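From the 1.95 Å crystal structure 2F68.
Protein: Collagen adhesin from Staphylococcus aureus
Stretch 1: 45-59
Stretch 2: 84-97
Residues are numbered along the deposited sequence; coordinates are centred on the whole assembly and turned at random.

Stretch 1 (45-59) KIQNGDMIKVAWPTS
Stretch 2, residues 84-97: VITPDGATITFNDK

The stretches pair as antiparallel strands, from Met 51 to Val 54 against Ala 90 to Thr 93, with axes at 164° and 4.5 Å apart at closest approach. The contact buries 883 Å², counting both sides. Phe 94, Trp 56 and Ile 52 are the residues most covered.

The register pairs Met 51 with Thr 93, Ile 52 with Ile 92, Lys 53 with Thr 91, and Val 54 with Ala 90. CA-CA distances in these pairs run from 4.5 to 5.0 Å. Backbones are extended, with phi/psi of -112/124 at Ile 52 and -106/109 at Ile 92. Ile 52 and Ile 92 form a hydrogen-bonded pair: Ile 52 N to Ile 92 O is 2.9 Å and Ile 92 N to Ile 52 O is 2.8 Å. Val 54 and Ala 90 form the next: Val 54 N to Ala 90 O is 2.8 Å and Ala 90 N to Val 54 O is 3.2 Å. The ladder continues with Phe 94 N to Asp 50 O at 3.0 Å and Gly 49 N to Phe 94 O at 2.9 Å. Between these rungs, Met 51 CA lies 3.0 Å from Ile 92 O in a CA-H...O contact.

Phe 94 points toward stretch 1 (chi1 -60°, m; chi2 92°). Its flat ring offers a face to Ile 46 and an edge to Ile 52. Ile 46 CG2 sits over that face, 3.7 Å from the centroid of the Phe 94 ring and 15° off the normal. Ile 52 CD1 meets the ring edge, 3.7 Å from Phe 94 CE1. Ile 46 and Ile 52 are both m,t, and their branched apolar side chains suit this buried setting. Ile 52 CB also packs 3.9 Å from Ile 92 CB; Ile 92 is m,m and its end leads away.

A type II turn from Gln 47 to Asp 50 leads into the first strand. Gly 49 has phi/psi 95/-3, where a CB would jam against the preceding carbonyl, so glycine fits. Asp 50 (chi1 m) accepts a hydrogen bond at OD2 from Gln 47 N, 2.8 Å away.

At the other end, Trp 56 (chi1 49°, p; chi2 70°; phi/psi -153/159) starts sideways and brings its ring nearer to stretch 2. The ring lies by the type I turn from Thr 86 to Gly 89. It joins a broad apolar surface to an NE1 donor. Thr 86 O is at its edge, 3.4 Å from Trp 56 CZ2. Trp 56 NE1 makes a weak hydrogen bond to Pro 87 O at 3.5 Å. Trp 56 CH2 is 3.9 Å from Ala 90 CB, a small group that lets the ring lie close to the strand. Val 54 CB is also 3.9 Å from Ala 90 CB; Val 54 is t. Water 1 bridges the backbones, 2.8 Å from Trp 56 N and 2.7 Å from Asp 88 O.

Ile 52, Val 54, Ala 90 and Ile 92 line the buried face of the sheet. Met 51, Lys 53, Thr 91 and Thr 93 share the more open one. There Met 51 (p,t,p) places CE 3.9 Å from Thr 91 CG2. Lys 53 (m,t,t,t) leads its charged end away, which suits its exposed position.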

# COMPACT_ATOMS: atom_id res chain seq x y z
N LYS A 45 -30.23 -7.32 19.73
CA LYS A 45 -30.40 -8.05 18.48
C LYS A 45 -29.98 -7.22 17.27
O LYS A 45 -30.39 -6.06 17.13
CB LYS A 45 -31.86 -8.51 18.33
CG LYS A 45 -32.13 -9.41 17.13
CD LYS A 45 -33.62 -9.72 17.00
CE LYS A 45 -33.92 -10.46 15.70
NZ LYS A 45 -33.36 -11.85 15.68
N ILE A 46 -29.15 -7.82 16.41
CA ILE A 46 -28.67 -7.16 15.20
C ILE A 46 -29.76 -7.15 14.13
O ILE A 46 -30.30 -8.20 13.77
CB ILE A 46 -27.38 -7.83 14.66
CG1 ILE A 46 -26.29 -7.87 15.75
CG2 ILE A 46 -26.86 -7.10 13.42
CD1 ILE A 46 -25.18 -8.87 15.50
N GLN A 47 -30.09 -5.95 13.65
CA GLN A 47 -31.18 -5.76 12.70
C GLN A 47 -30.68 -5.35 11.31
O GLN A 47 -29.47 -5.17 11.10
CB GLN A 47 -32.16 -4.71 13.22
CG GLN A 47 -32.89 -5.11 14.50
CD GLN A 47 -33.74 -3.98 15.08
OE1 GLN A 47 -33.57 -3.60 16.24
NE2 GLN A 47 -34.65 -3.45 14.27
N ASN A 48 -31.61 -5.23 10.37
CA ASN A 48 -31.31 -4.76 9.01
C ASN A 48 -30.96 -3.28 8.99
O ASN A 48 -31.72 -2.45 9.50
CB ASN A 48 -32.49 -5.06 8.08
CG ASN A 48 -32.32 -4.46 6.69
OD1 ASN A 48 -31.23 -4.48 6.12
ND2 ASN A 48 -33.40 -3.93 6.14
N GLY A 49 -29.81 -2.96 8.41
CA GLY A 49 -29.35 -1.57 8.31
C GLY A 49 -28.42 -1.15 9.43
O GLY A 49 -27.92 -0.02 9.43
N ASP A 50 -28.18 -2.05 10.38
CA ASP A 50 -27.28 -1.78 11.50
C ASP A 50 -25.83 -1.72 11.05
O ASP A 50 -25.40 -2.53 10.22
CB ASP A 50 -27.44 -2.86 12.59
CG ASP A 50 -28.80 -2.80 13.27
OD1 ASP A 50 -29.71 -2.11 12.77
OD2 ASP A 50 -28.96 -3.47 14.31
N MET A 51 -25.08 -0.76 11.58
CA MET A 51 -23.67 -0.58 11.21
C MET A 51 -22.72 -0.45 12.40
O MET A 51 -23.05 0.19 13.41
CB MET A 51 -23.49 0.59 10.24
CG MET A 51 -24.11 1.91 10.67
SD MET A 51 -23.36 3.35 9.88
CE MET A 51 -23.60 2.99 8.14
N ILE A 52 -21.55 -1.07 12.27
CA ILE A 52 -20.49 -0.99 13.26
C ILE A 52 -19.31 -0.21 12.67
O ILE A 52 -18.79 -0.57 11.61
CB ILE A 52 -20.02 -2.39 13.72
CG1 ILE A 52 -21.15 -3.13 14.44
CG2 ILE A 52 -18.78 -2.29 14.61
CD1 ILE A 52 -20.97 -4.64 14.54
N LYS A 53 -18.91 0.87 13.35
CA LYS A 53 -17.84 1.74 12.86
C LYS A 53 -16.54 1.57 13.63
O LYS A 53 -16.53 1.47 14.86
CB LYS A 53 -18.28 3.20 12.90
CG LYS A 53 -19.25 3.60 11.79
CD LYS A 53 -19.56 5.09 11.85
CE LYS A 53 -20.42 5.52 10.67
NZ LYS A 53 -20.74 6.97 10.72
N VAL A 54 -15.43 1.54 12.89
CA VAL A 54 -14.09 1.51 13.47
C VAL A 54 -13.36 2.80 13.07
O VAL A 54 -13.08 3.02 11.89
CB VAL A 54 -13.29 0.26 13.01
CG1 VAL A 54 -11.90 0.25 13.65
CG2 VAL A 54 -14.03 -1.02 13.35
N ALA A 55 -13.08 3.63 14.06
CA ALA A 55 -12.50 4.96 13.83
C ALA A 55 -11.05 5.07 14.30
O ALA A 55 -10.64 4.40 15.24
CB ALA A 55 -13.36 6.03 14.49
N TRP A 56 -10.30 5.94 13.62
CA TRP A 56 -8.89 6.19 13.93
C TRP A 56 -8.48 7.61 13.50
O TRP A 56 -9.15 8.20 12.64
CB TRP A 56 -7.99 5.14 13.26
CG TRP A 56 -8.28 4.92 11.80
CD1 TRP A 56 -8.05 5.78 10.77
CD2 TRP A 56 -8.85 3.74 11.22
NE1 TRP A 56 -8.44 5.22 9.58
CE2 TRP A 56 -8.93 3.96 9.83
CE3 TRP A 56 -9.30 2.51 11.73
CZ2 TRP A 56 -9.45 3.01 8.94
CZ3 TRP A 56 -9.81 1.56 10.85
CH2 TRP A 56 -9.88 1.82 9.47
N PRO A 57 -7.39 8.16 14.08
CA PRO A 57 -6.91 9.48 13.68
C PRO A 57 -6.49 9.55 12.21
O PRO A 57 -5.74 8.68 11.74
CB PRO A 57 -5.71 9.72 14.60
CG PRO A 57 -5.30 8.36 15.06
CD PRO A 57 -6.56 7.58 15.16
N THR A 58 -6.97 10.56 11.51
CA THR A 58 -6.68 10.75 10.09
C THR A 58 -5.74 11.94 9.85
O THR A 58 -5.18 12.08 8.76
CB THR A 58 -7.97 10.94 9.26
OG1 THR A 58 -8.75 12.01 9.81
CG2 THR A 58 -8.80 9.67 9.25
N SER A 59 -5.59 12.78 10.87
CA SER A 59 -4.74 13.96 10.79
C SER A 59 -4.19 14.36 12.17
O SER A 59 -4.75 13.97 13.20
CB SER A 59 -5.50 15.14 10.17
OG SER A 59 -6.70 15.39 10.87
N VAL A 84 -16.55 -2.99 4.84
CA VAL A 84 -15.96 -2.00 3.94
C VAL A 84 -14.89 -1.19 4.67
O VAL A 84 -15.20 -0.44 5.60
CB VAL A 84 -17.03 -1.06 3.32
CG1 VAL A 84 -16.39 -0.04 2.39
CG2 VAL A 84 -18.09 -1.86 2.57
N ILE A 85 -13.64 -1.36 4.25
CA ILE A 85 -12.51 -0.65 4.84
C ILE A 85 -12.03 0.46 3.91
O ILE A 85 -11.77 0.21 2.73
CB ILE A 85 -11.33 -1.61 5.20
CG1 ILE A 85 -11.80 -2.76 6.11
CG2 ILE A 85 -10.20 -0.86 5.88
CD1 ILE A 85 -12.15 -4.04 5.38
N THR A 86 -11.95 1.67 4.44
CA THR A 86 -11.48 2.84 3.70
C THR A 86 -10.33 3.52 4.46
O THR A 86 -10.20 3.32 5.67
CB THR A 86 -12.62 3.86 3.44
OG1 THR A 86 -13.29 4.16 4.67
CG2 THR A 86 -13.62 3.31 2.43
N PRO A 87 -9.50 4.32 3.76
CA PRO A 87 -8.36 5.03 4.38
C PRO A 87 -8.71 5.90 5.59
O PRO A 87 -7.81 6.29 6.34
CB PRO A 87 -7.85 5.92 3.24
CG PRO A 87 -8.23 5.20 2.01
CD PRO A 87 -9.56 4.58 2.31
N ASP A 88 -9.99 6.19 5.79
CA ASP A 88 -10.43 7.06 6.88
C ASP A 88 -11.38 6.38 7.88
O ASP A 88 -11.67 6.94 8.93
CB ASP A 88 -11.07 8.34 6.33
CG ASP A 88 -10.08 9.22 5.58
OD1 ASP A 88 -8.86 9.14 5.86
OD2 ASP A 88 -10.52 10.00 4.70
N GLY A 89 -11.85 5.18 7.54
CA GLY A 89 -12.75 4.44 8.42
C GLY A 89 -13.12 3.04 7.94
O GLY A 89 -12.94 2.71 6.77
N ALA A 90 -13.63 2.23 8.86
CA ALA A 90 -14.10 0.88 8.54
C ALA A 90 -15.54 0.70 9.02
O ALA A 90 -15.86 1.01 10.17
CB ALA A 90 -13.19 -0.17 9.17
N THR A 91 -16.39 0.20 8.14
CA THR A 91 -17.82 0.07 8.43
C THR A 91 -18.35 -1.34 8.17
O THR A 91 -18.12 -1.91 7.10
CB THR A 91 -18.66 1.10 7.62
OG1 THR A 91 -18.02 2.39 7.68
CG2 THR A 91 -20.07 1.22 8.18
N ILE A 92 -19.04 -1.89 9.17
CA ILE A 92 -19.68 -3.20 9.06
C ILE A 92 -21.19 -3.00 8.93
O ILE A 92 -21.86 -2.62 9.89
CB ILE A 92 -19.38 -4.10 10.29
CG1 ILE A 92 -17.87 -4.14 10.61
CG2 ILE A 92 -19.98 -5.51 10.11
CD1 ILE A 92 -16.99 -4.76 9.52
N THR A 93 -21.72 -3.27 7.74
CA THR A 93 -23.15 -3.07 7.46
C THR A 93 -23.88 -4.40 7.29
O THR A 93 -23.45 -5.26 6.51
CB THR A 93 -23.37 -2.18 6.21
OG1 THR A 93 -22.50 -1.04 6.28
CG2 THR A 93 -24.81 -1.70 6.13
N PHE A 94 -24.97 -4.56 8.03
CA PHE A 94 -25.79 -5.78 7.98
C PHE A 94 -27.04 -5.57 7.14
O PHE A 94 -27.67 -4.51 7.20
CB PHE A 94 -26.18 -6.22 9.39
CG PHE A 94 -25.01 -6.52 10.29
CD1 PHE A 94 -24.48 -5.53 11.11
CD2 PHE A 94 -24.45 -7.79 10.33
CE1 PHE A 94 -23.40 -5.79 11.95
CE2 PHE A 94 -23.37 -8.07 11.16
CZ PHE A 94 -22.85 -7.06 11.97
N ASN A 95 -27.40 -6.58 6.35
CA ASN A 95 -28.61 -6.55 5.54
C ASN A 95 -29.78 -7.30 6.19
O ASN A 95 -29.74 -7.61 7.38
CB ASN A 95 -28.33 -7.05 4.11
CG ASN A 95 -27.65 -8.41 4.08
OD1 ASN A 95 -28.13 -9.38 4.66
ND2 ASN A 95 -26.52 -8.48 3.39
N ASP A 96 -30.83 -7.57 5.40
CA ASP A 96 -32.05 -8.20 5.91
C ASP A 96 -31.89 -9.68 6.27
O ASP A 96 -32.71 -10.24 7.00
CB ASP A 96 -33.20 -8.02 4.91
CG ASP A 96 -32.89 -8.60 3.54
OD1 ASP A 96 -32.87 -9.84 3.39
OD2 ASP A 96 -32.69 -7.81 2.59
N LYS A 97 -30.82 -10.31 5.77
CA LYS A 97 -30.57 -11.73 5.98
C LYS A 97 -30.02 -12.06 7.38
O LYS A 97 -29.92 -13.23 7.75
CB LYS A 97 -29.63 -12.28 4.90
CG LYS A 97 -30.15 -12.18 3.47
CD LYS A 97 -31.14 -13.30 3.14
CE LYS A 97 -31.62 -13.21 1.69
NZ LYS A 97 -30.54 -13.51 0.71
O HOH W 1 -11.58 7.47 11.62